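Local coordinates for Asp/Glu-specific dipeptidyl-peptidase (Flavobacterium psychrophilum, PDB 5JXF), which removes dipeptides from the N-terminus of oligopeptides as a serine-type dipeptidyl-peptidase of family S46, with strict specificity for Asp or Glu at the P1 position, at residues Tyr292-Ala297 with Arg562-Ala567; Ala389-Tyr394 with Asn558-Ile563; Thr399-Ser404 with Lys544-Arg549; Ser501-Val506 with Ser527-Tyr532. All coordinates share one frame; numbering follows the deposited sequence.

Interaction 1: residues Tyr292-Ala297 with Arg562-Ala567; sequences YLPSFA and RIYMKA
Y292 comes nearest to M565, 6.9 Å between their CA atoms, where the loop that leads into helix 295-325 passes beside the later turns of helix 547-571. No hydrogen bond joins the two segments, and two side chains of the helix do most of the touching. M565 makes a Met-aromatic contact with Y292. Its chain is bent at chi2 and again at chi3 (-113°), which brings the methyl over the ring: CE of M565 lies 3.8 Å from the centroid of the Y292 ring and only 15° off its normal, a CH-pi contact. The sulfur comes in more obliquely, with SD of M565 3.4 Å from CD2 of Y292. The far end of the tyrosine is held too, since its hydroxyl is hydrogen-bonded to the carbonyl of F578.

One residue earlier, Y564 reaches for the backbone of the loop. With CG anti to its N (chi1 -169°), the ring extends so that P294 N sits at its edge, 3.8 Å from CE2 of Y564. The same CE2 is 3.5 Å from the carbonyl O of Y292, and CB of P294 is a looser neighbour. The hydroxyl of Y564 is buried with no partner in the model; this tyrosine meets the loop through its ring carbons CD2 and CE2.

P294 is the N-cap residue of helix 295-325, which places the contact at the very start of that helix. Helix 360-375 closes over Y564, F371 meeting its ring edge-to-face, while helix 386-415 lays F391 and Y395 against P294.

Interaction 2: residues Ala389-Tyr394 with Asn558-Ile563; sequences ADFQKY and NALQRI
L560 packs against D390, F391 and Y394 in an antiparallel helix pair: the local axes of 389-394 and 558-563 run at 155° to each other, 10.5 Å apart at their closest. Along helix 547-571, L560 is the first residue to touch, and it is the one through which this helix chiefly meets the other, its CB directed toward the partner. Its CD1 does most of the reaching. That methyl lies 3.5 Å from CD2 of Y394 and 3.8 Å from CB of D390, while CD2 of L560 lies more loosely beside CB and OD2 of the same aspartate. I553 and I557 of helix 547-571 also pack on Y394. The F391 and L560 side chains slide past each other in opposite directions, with CD1 of F391 3.8 Å from CD1 of L560.

Next in sequence, Q561, which P294 also touches, offers both backbone and side chain to F391. Its N is 3.6 Å from CZ of F391, approaching the ring obliquely. Bent at chi2 (56°), the glutamine turns its amide back toward the ring, the two planes 77° apart. OE1 of Q561, buried without a hydrogen-bonding partner in the model, lies in the plane of the F391 ring at its edge, 3.7 Å from CE2.

Interaction 3: residues Thr399-Ser404 with Lys544-Arg549; sequences TPYAVS and KNIAPR
Y401 meets I546 and R549 where helix 386-415 passes the break between helices 530-545 and 547-571; the CA atoms of Y401 and I546 are 5.7 Å apart. The helix is kinked here, with the N atoms of P400 and Y401 lacking their bonds to the preceding turn, and Y401 is its first residue to touch the other segment. CG of Y401 stands beside the backbone N, anti to the carbonyl carbon, and the ring projects toward the break.

R549 comes over one face of it with the aliphatic part of its chain. CG of R549 lies 3.7 Å from the centroid of the Y401 ring, 19° off the normal, a CH-pi contact. CB of R549 adds a second carbon, 3.8 Å from CE1 of Y401. Because the arginine chain bends at chi2 (85°), its guanidinium is carried past the ring instead of stacking on it: the planes are 76° apart, Y401 OH lies at the guanidinium edge, and NH1 of R549 makes its salt bridge with E552. I546 works at the ring edge, its CG2 3.9 Å from CD1 of Y401 and 3.7 Å from the tyrosine's carbonyl O.

A turn later, S404 receives the other branch of the isoleucine: OG of S404 is 3.1 Å from CD1 of I546, a tight contact of the methyl with the hydroxyl oxygen.

I546 is the first residue beyond helix 530-545 and occupies the N-cap position of helix 547-571; the contact joins helix 386-415 to this junction. Y550 of helix 547-571 also packs on Y401. From a loop, F482 meets the Y401 ring and touches S404, which P479 also touches.

Interaction 4: residues Ser501-Val506 with Ser527-Tyr532; sequences SKSKLV and SLDKGY
D529 grips S503 and K504 with both of its carboxylate oxygens, tying the loop 501-506 to the start of helix 530-545. OD2 takes the backbone N-H of K504 on its syn lone pair, at 2.8 Å from K504 N with an angle of 150° at the hydrogen. The other oxygen is shared. OD1 of D529 accepts the S503 hydroxyl on its syn side, 3.1 Å from OG, and G531 N on its anti side, at 2.7 Å and 24° out of the carboxylate plane. A further bond to OD1, from Y532 N, is weak. These last two make D529 the N-cap of the helix, its CG swung anti to the backbone N (chi1 -170°) so that the carboxylate faces the loop as well.

The S503 hydroxyl is used in both directions. While donating to D529, OG of S503 accepts L505 N at 3.2 Å, closing an ST turn. L505 then tucks its side chain against helices 508-514 and 417-435, with L425 touching both L505 and Y532.

So one buried carboxylate satisfies donors from the loop and from the first turn of the helix at once. With these N-H groups and the helix N-terminus around it, D529 is probably stabilised in its charged form.

In the fold
Interactions 1 and 2 adjoin and touch, their centres 7 Å apart, and share R562 and I563 of helix 547-571. Interaction 3 joins the same two helices as interaction 2, 386-415 and 547-571, and also the end of 530-545; its centre is about 18 Å from that of interaction 2, at the start of 547-571, where side chains are more exposed. Interaction 4 lies farther out, its centre about 27 Å from that of interaction 3, at the start of helix 530-545. Interactions 1 and 4 are buried, 2 and 3 only partly. Interactions 1 to 3 have no hydrogen bonds across them and rely on aromatic and aliphatic packing; interaction 4 is held by a carboxylate.

Interaction 1: residues Tyr292-Ala297 with Arg562-Ala567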
# COMPACT_ATOMS: atom_id res chain seq x y z
N TYR A 292 24.04 15.70 -12.95
CA TYR A 292 25.35 15.43 -13.53
C TYR A 292 26.42 15.12 -12.49
O TYR A 292 27.61 15.36 -12.72
CB TYR A 292 25.75 16.61 -14.39
CG TYR A 292 24.66 16.98 -15.35
CD1 TYR A 292 24.38 16.18 -16.45
CD2 TYR A 292 23.88 18.12 -15.15
CE1 TYR A 292 23.37 16.51 -17.33
CE2 TYR A 292 22.86 18.45 -16.03
CZ TYR A 292 22.62 17.64 -17.11
OH TYR A 292 21.61 17.96 -18.00
N LEU A 293 26.01 14.57 -11.36
CA LEU A 293 26.93 14.26 -10.28
C LEU A 293 27.81 13.06 -10.64
O LEU A 293 27.45 12.26 -11.49
CB LEU A 293 26.17 13.99 -8.98
CG LEU A 293 25.61 15.22 -8.28
CD1 LEU A 293 24.84 14.82 -7.03
CD2 LEU A 293 26.71 16.20 -7.95
N PRO A 294 28.97 12.97 -9.99
CA PRO A 294 29.83 11.78 -10.05
C PRO A 294 29.25 10.65 -9.23
O PRO A 294 28.37 10.91 -8.41
CB PRO A 294 31.12 12.28 -9.42
CG PRO A 294 30.60 13.24 -8.39
CD PRO A 294 29.56 14.00 -9.13
N SER A 295 29.75 9.43 -9.43
CA SER A 295 29.34 8.27 -8.65
C SER A 295 29.43 8.53 -7.16
O SER A 295 28.56 8.12 -6.38
CB SER A 295 30.22 7.06 -8.99
OG SER A 295 29.98 6.58 -10.30
N PHE A 296 30.50 9.21 -6.77
CA PHE A 296 30.86 9.33 -5.36
C PHE A 296 29.92 10.27 -4.62
O PHE A 296 29.77 10.18 -3.40
CB PHE A 296 32.31 9.80 -5.26
CG PHE A 296 33.23 9.10 -6.23
CD1 PHE A 296 33.64 7.80 -6.00
CD2 PHE A 296 33.67 9.75 -7.38
CE1 PHE A 296 34.48 7.15 -6.89
CE2 PHE A 296 34.51 9.11 -8.27
CZ PHE A 296 34.91 7.80 -8.02
N ALA A 297 29.26 11.15 -5.38
CA ALA A 297 28.30 12.08 -4.80
C ALA A 297 27.03 11.33 -4.44
O ALA A 297 26.47 11.52 -3.36
CB ALA A 297 28.00 13.21 -5.78
N ARG A 562 32.24 22.18 -11.46
CA ARG A 562 32.13 23.16 -12.54
C ARG A 562 32.80 22.65 -13.82
O ARG A 562 32.25 22.80 -14.91
CB ARG A 562 32.74 24.50 -12.11
CG ARG A 562 32.76 25.56 -13.21
CD ARG A 562 33.20 26.92 -12.68
NE ARG A 562 34.63 26.95 -12.37
CZ ARG A 562 35.12 26.89 -11.13
NH1 ARG A 562 34.30 26.81 -10.10
NH2 ARG A 562 36.43 26.92 -10.93
N ILE A 563 33.97 22.03 -13.67
CA ILE A 563 34.74 21.53 -14.81
C ILE A 563 34.13 20.24 -15.36
O ILE A 563 34.09 20.03 -16.58
CB ILE A 563 36.20 21.27 -14.43
CG1 ILE A 563 36.87 22.57 -14.01
CG2 ILE A 563 36.96 20.63 -15.59
CD1 ILE A 563 38.31 22.38 -13.60
N TYR A 564 33.67 19.39 -14.45
CA TYR A 564 33.01 18.15 -14.83
C TYR A 564 31.79 18.46 -15.70
O TYR A 564 31.53 17.77 -16.68
CB TYR A 564 32.60 17.37 -13.58
CG TYR A 564 32.14 15.95 -13.83
CD1 TYR A 564 32.54 15.25 -14.96
CD2 TYR A 564 31.28 15.32 -12.94
CE1 TYR A 564 32.10 13.96 -15.19
CE2 TYR A 564 30.84 14.03 -13.15
CZ TYR A 564 31.25 13.35 -14.28
OH TYR A 564 30.80 12.07 -14.48
N MET A 565 31.06 19.52 -15.34
CA MET A 565 29.89 19.96 -16.09
C MET A 565 30.27 20.38 -17.51
O MET A 565 29.68 19.91 -18.48
CB MET A 565 29.19 21.12 -15.36
CG MET A 565 27.80 21.49 -15.89
SD MET A 565 26.61 20.14 -15.70
CE MET A 565 26.30 19.74 -17.42
N LYS A 566 31.27 21.25 -17.60
CA LYS A 566 31.78 21.72 -18.89
C LYS A 566 32.27 20.57 -19.76
O LYS A 566 32.08 20.56 -20.97
CB LYS A 566 32.91 22.73 -18.68
CG LYS A 566 33.59 23.23 -19.94
CD LYS A 566 34.70 24.23 -19.60
CE LYS A 566 35.66 24.44 -20.75
NZ LYS A 566 34.99 25.00 -21.96
N ALA A 567 32.90 19.59 -19.12
CA ALA A 567 33.42 18.43 -19.83
C ALA A 567 32.30 17.67 -20.52
O ALA A 567 32.41 17.31 -21.69
CB ALA A 567 34.17 17.51 -18.88

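Interaction 2: residues Ala389-Tyr394 with Asn558-Ile563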
# COMPACT_ATOMS: atom_id res chain seq x y z
N ALA A 389 39.18 10.87 -10.43
CA ALA A 389 40.08 10.45 -9.35
C ALA A 389 40.10 11.47 -8.22
O ALA A 389 40.06 11.11 -7.04
CB ALA A 389 41.48 10.22 -9.89
N ASP A 390 40.15 12.76 -8.58
CA ASP A 390 40.12 13.82 -7.59
C ASP A 390 38.82 13.78 -6.78
O ASP A 390 38.84 13.89 -5.55
CB ASP A 390 40.29 15.19 -8.25
CG ASP A 390 41.69 15.40 -8.81
OD1 ASP A 390 42.65 14.95 -8.15
OD2 ASP A 390 41.83 16.01 -9.89
N PHE A 391 37.70 13.61 -7.47
CA PHE A 391 36.41 13.51 -6.80
C PHE A 391 36.43 12.46 -5.70
O PHE A 391 36.06 12.74 -4.56
CB PHE A 391 35.31 13.18 -7.81
CG PHE A 391 34.78 14.38 -8.54
CD1 PHE A 391 35.62 15.31 -9.09
CD2 PHE A 391 33.44 14.60 -8.63
CE1 PHE A 391 35.10 16.39 -9.76
CE2 PHE A 391 32.92 15.68 -9.28
CZ PHE A 391 33.75 16.59 -9.84
N GLN A 392 36.87 11.25 -6.06
CA GLN A 392 36.90 10.14 -5.12
C GLN A 392 37.74 10.50 -3.91
O GLN A 392 37.38 10.21 -2.78
CB GLN A 392 37.44 8.88 -5.79
CG GLN A 392 37.44 7.66 -4.91
CD GLN A 392 37.94 6.43 -5.62
OE1 GLN A 392 38.43 6.52 -6.75
NE2 GLN A 392 37.82 5.28 -4.98
N LYS A 393 38.86 11.17 -4.17
CA LYS A 393 39.73 11.66 -3.12
C LYS A 393 38.98 12.56 -2.14
O LYS A 393 38.85 12.24 -0.96
CB LYS A 393 40.91 12.42 -3.72
N TYR A 394 38.47 13.68 -2.65
CA TYR A 394 37.83 14.68 -1.81
C TYR A 394 36.51 14.21 -1.20
O TYR A 394 36.22 14.52 -0.04
CB TYR A 394 37.61 15.98 -2.60
CG TYR A 394 38.88 16.58 -3.17
CD1 TYR A 394 39.86 17.11 -2.34
CD2 TYR A 394 39.09 16.63 -4.54
CE1 TYR A 394 41.03 17.66 -2.87
CE2 TYR A 394 40.24 17.18 -5.08
CZ TYR A 394 41.20 17.69 -4.24
OH TYR A 394 42.35 18.24 -4.79
N ASN A 558 33.28 21.65 -5.61
CA ASN A 558 32.47 22.54 -6.44
C ASN A 558 33.19 22.98 -7.71
O ASN A 558 32.63 22.92 -8.80
CB ASN A 558 32.04 23.78 -5.65
CG ASN A 558 30.96 23.46 -4.63
OD1 ASN A 558 30.19 22.52 -4.80
ND2 ASN A 558 30.91 24.25 -3.56
N ALA A 559 34.44 23.40 -7.55
CA ALA A 559 35.26 23.81 -8.67
C ALA A 559 35.42 22.66 -9.64
O ALA A 559 35.28 22.80 -10.86
CB ALA A 559 36.62 24.30 -8.20
N LEU A 560 35.71 21.50 -9.09
CA LEU A 560 35.84 20.30 -9.90
C LEU A 560 34.52 19.98 -10.61
O LEU A 560 34.49 19.59 -11.77
CB LEU A 560 36.29 19.15 -9.01
CG LEU A 560 37.75 19.01 -8.57
CD1 LEU A 560 37.81 17.97 -7.47
CD2 LEU A 560 38.67 18.61 -9.71
N GLN A 561 33.41 20.19 -9.90
CA GLN A 561 32.08 19.97 -10.45
C GLN A 561 31.78 20.94 -11.60
O GLN A 561 31.15 20.57 -12.59
CB GLN A 561 31.02 20.09 -9.35
CG GLN A 561 29.60 19.82 -9.80
CD GLN A 561 29.44 18.46 -10.43
OE1 GLN A 561 29.67 17.43 -9.79
NE2 GLN A 561 29.03 18.44 -11.70
N ARG A 562 32.24 22.18 -11.46
CA ARG A 562 32.13 23.16 -12.54
C ARG A 562 32.80 22.65 -13.82
O ARG A 562 32.25 22.80 -14.91
CB ARG A 562 32.74 24.50 -12.11
CG ARG A 562 32.76 25.56 -13.21
CD ARG A 562 33.20 26.92 -12.68
NE ARG A 562 34.63 26.95 -12.37
CZ ARG A 562 35.12 26.89 -11.13
NH1 ARG A 562 34.30 26.81 -10.10
NH2 ARG A 562 36.43 26.92 -10.93
N ILE A 563 33.97 22.03 -13.67
CA ILE A 563 34.74 21.53 -14.81
C ILE A 563 34.13 20.24 -15.36
O ILE A 563 34.09 20.03 -16.58
CB ILE A 563 36.20 21.27 -14.43
CG1 ILE A 563 36.87 22.57 -14.01
CG2 ILE A 563 36.96 20.63 -15.59
CD1 ILE A 563 38.31 22.38 -13.60

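Interaction 3: residues Thr399-Ser404 with Lys544-Arg549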
# COMPACT_ATOMS: atom_id res chain seq x y z
N THR A 399 33.79 13.32 3.89
CA THR A 399 32.73 12.49 4.47
C THR A 399 32.37 12.74 5.96
O THR A 399 31.21 12.97 6.26
CB THR A 399 33.09 10.99 4.31
OG1 THR A 399 32.88 10.58 2.95
CG2 THR A 399 32.24 10.12 5.23
N PRO A 400 33.36 12.71 6.88
CA PRO A 400 32.98 12.84 8.29
C PRO A 400 32.59 14.26 8.68
O PRO A 400 31.85 14.45 9.64
CB PRO A 400 34.24 12.41 9.04
CG PRO A 400 35.20 11.92 7.99
CD PRO A 400 34.82 12.59 6.73
N TYR A 401 33.11 15.24 7.96
CA TYR A 401 32.74 16.63 8.20
C TYR A 401 31.32 16.87 7.72
O TYR A 401 30.50 17.43 8.44
CB TYR A 401 33.72 17.58 7.51
CG TYR A 401 35.14 17.33 7.93
CD1 TYR A 401 35.66 17.92 9.08
CD2 TYR A 401 35.95 16.47 7.21
CE1 TYR A 401 36.96 17.68 9.47
CE2 TYR A 401 37.25 16.23 7.60
CZ TYR A 401 37.75 16.83 8.73
OH TYR A 401 39.05 16.59 9.12
N ALA A 402 31.04 16.43 6.49
CA ALA A 402 29.72 16.59 5.89
C ALA A 402 28.62 16.00 6.77
O ALA A 402 27.59 16.62 7.01
CB ALA A 402 29.69 15.96 4.51
N VAL A 403 28.88 14.79 7.26
CA VAL A 403 27.97 14.15 8.19
C VAL A 403 27.80 14.97 9.47
O VAL A 403 26.68 15.30 9.85
CB VAL A 403 28.47 12.74 8.55
CG1 VAL A 403 27.82 12.25 9.83
CG2 VAL A 403 28.20 11.78 7.40
N SER A 404 28.91 15.30 10.11
CA SER A 404 28.90 16.06 11.36
C SER A 404 28.23 17.43 11.14
O SER A 404 27.54 17.96 12.01
CB SER A 404 30.33 16.22 11.89
OG SER A 404 30.35 16.71 13.22
N LYS A 544 34.84 26.05 14.30
CA LYS A 544 36.29 25.99 14.36
C LYS A 544 36.86 24.62 14.03
O LYS A 544 37.95 24.52 13.48
CB LYS A 544 36.77 26.44 15.75
CG LYS A 544 36.29 27.84 16.13
N ASN A 545 36.12 23.56 14.32
CA ASN A 545 36.68 22.21 14.20
C ASN A 545 36.05 21.33 13.12
O ASN A 545 36.43 20.17 12.96
CB ASN A 545 36.59 21.49 15.54
CG ASN A 545 37.19 22.30 16.67
OD1 ASN A 545 38.07 23.13 16.44
ND2 ASN A 545 36.72 22.07 17.89
N ILE A 546 35.08 21.87 12.38
CA ILE A 546 34.44 21.12 11.30
C ILE A 546 34.31 22.00 10.06
O ILE A 546 34.75 21.63 8.97
CB ILE A 546 33.04 20.61 11.71
CG1 ILE A 546 33.09 19.99 13.10
CG2 ILE A 546 32.52 19.62 10.68
CD1 ILE A 546 31.76 19.50 13.60
N ALA A 547 33.70 23.17 10.26
CA ALA A 547 33.44 24.12 9.18
C ALA A 547 34.66 24.55 8.35
O ALA A 547 34.56 24.60 7.13
CB ALA A 547 32.74 25.36 9.75
N PRO A 548 35.80 24.87 9.00
CA PRO A 548 36.94 25.26 8.17
C PRO A 548 37.31 24.20 7.14
O PRO A 548 37.38 24.49 5.94
CB PRO A 548 38.08 25.45 9.18
CG PRO A 548 37.41 25.76 10.46
CD PRO A 548 36.13 24.95 10.44
N ARG A 549 37.50 22.96 7.59
CA ARG A 549 37.93 21.90 6.70
C ARG A 549 36.87 21.58 5.64
O ARG A 549 37.19 21.52 4.45
CB ARG A 549 38.26 20.64 7.51
CG ARG A 549 38.71 19.49 6.65
CD ARG A 549 40.21 19.58 6.34
NE ARG A 549 40.77 18.28 5.99
CZ ARG A 549 41.39 18.02 4.85
NH1 ARG A 549 41.55 18.98 3.95
NH2 ARG A 549 41.85 16.80 4.60

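Interaction 4: residues Ser501-Val506 with Ser527-Tyr532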
# COMPACT_ATOMS: atom_id res chain seq x y z
N SER A 501 14.48 25.93 31.68
CA SER A 501 14.25 26.49 33.02
C SER A 501 14.18 27.99 32.96
O SER A 501 13.13 28.59 33.14
CB SER A 501 15.38 26.11 33.98
OG SER A 501 16.64 26.16 33.33
N LYS A 502 15.34 28.58 32.70
CA LYS A 502 15.49 30.01 32.78
C LYS A 502 16.53 30.51 31.80
O LYS A 502 17.20 31.52 32.03
CB LYS A 502 15.82 30.40 34.22
CG LYS A 502 14.58 31.18 34.90
CD LYS A 502 14.50 32.52 34.25
CE LYS A 502 13.62 33.48 35.13
NZ LYS A 502 13.94 34.80 34.49
N SER A 503 16.66 29.76 30.71
CA SER A 503 17.06 30.38 29.46
C SER A 503 15.96 31.36 29.18
O SER A 503 14.79 31.10 29.43
CB SER A 503 17.22 29.39 28.31
OG SER A 503 17.31 30.08 27.07
N LYS A 504 16.35 32.51 28.65
CA LYS A 504 15.44 33.61 28.46
C LYS A 504 15.08 33.63 26.96
O LYS A 504 14.49 34.57 26.43
CB LYS A 504 16.09 34.90 29.03
CG LYS A 504 15.61 36.24 28.51
CD LYS A 504 15.60 37.35 29.60
CE LYS A 504 16.64 37.18 30.68
NZ LYS A 504 16.32 38.05 31.84
N LEU A 505 15.39 32.51 26.31
CA LEU A 505 15.05 32.29 24.91
C LEU A 505 13.70 31.59 24.78
O LEU A 505 13.13 31.55 23.69
CB LEU A 505 16.14 31.47 24.21
CG LEU A 505 17.55 32.09 24.18
CD1 LEU A 505 18.50 31.33 23.24
CD2 LEU A 505 17.51 33.56 23.82
N VAL A 506 13.19 31.05 25.89
CA VAL A 506 11.89 30.38 25.87
C VAL A 506 10.73 31.35 25.63
O VAL A 506 9.74 30.99 25.00
CB VAL A 506 11.62 29.60 27.20
CG1 VAL A 506 12.64 28.49 27.40
CG2 VAL A 506 11.59 30.54 28.40
N SER A 527 25.94 35.92 27.00
CA SER A 527 26.98 34.93 27.27
C SER A 527 26.72 34.18 28.59
O SER A 527 27.26 33.09 28.80
CB SER A 527 28.36 35.58 27.31
OG SER A 527 28.47 36.43 28.44
N LEU A 528 25.90 34.77 29.45
CA LEU A 528 25.59 34.19 30.76
C LEU A 528 24.39 33.24 30.72
O LEU A 528 24.27 32.35 31.56
CB LEU A 528 25.31 35.30 31.79
CG LEU A 528 26.50 36.12 32.28
CD1 LEU A 528 26.04 37.25 33.18
CD2 LEU A 528 27.51 35.24 32.99
N ASP A 529 23.51 33.45 29.76
CA ASP A 529 22.31 32.62 29.62
C ASP A 529 22.68 31.16 29.42
O ASP A 529 23.49 30.84 28.56
CB ASP A 529 21.45 33.11 28.46
CG ASP A 529 20.09 32.44 28.41
OD1 ASP A 529 20.03 31.26 28.00
OD2 ASP A 529 19.09 33.09 28.78
N LYS A 530 22.08 30.27 30.22
CA LYS A 530 22.42 28.85 30.16
C LYS A 530 22.07 28.23 28.81
O LYS A 530 22.72 27.29 28.37
CB LYS A 530 21.71 28.07 31.28
CG LYS A 530 22.50 28.00 32.59
CD LYS A 530 23.98 28.30 32.38
CE LYS A 530 24.85 27.67 33.46
NZ LYS A 530 24.12 27.45 34.72
N GLY A 531 21.07 28.78 28.15
CA GLY A 531 20.71 28.31 26.83
C GLY A 531 21.76 28.65 25.79
O GLY A 531 22.32 27.77 25.14
N TYR A 532 22.04 29.94 25.63
CA TYR A 532 23.02 30.37 24.64
C TYR A 532 24.40 29.81 24.96
O TYR A 532 25.19 29.53 24.06
CB TYR A 532 23.07 31.89 24.56
CG TYR A 532 24.14 32.39 23.62
CD1 TYR A 532 23.90 32.47 22.25
CD2 TYR A 532 25.40 32.77 24.09
CE1 TYR A 532 24.89 32.93 21.38
CE2 TYR A 532 26.38 33.22 23.22
CZ TYR A 532 26.12 33.29 21.87
OH TYR A 532 27.10 33.74 21.02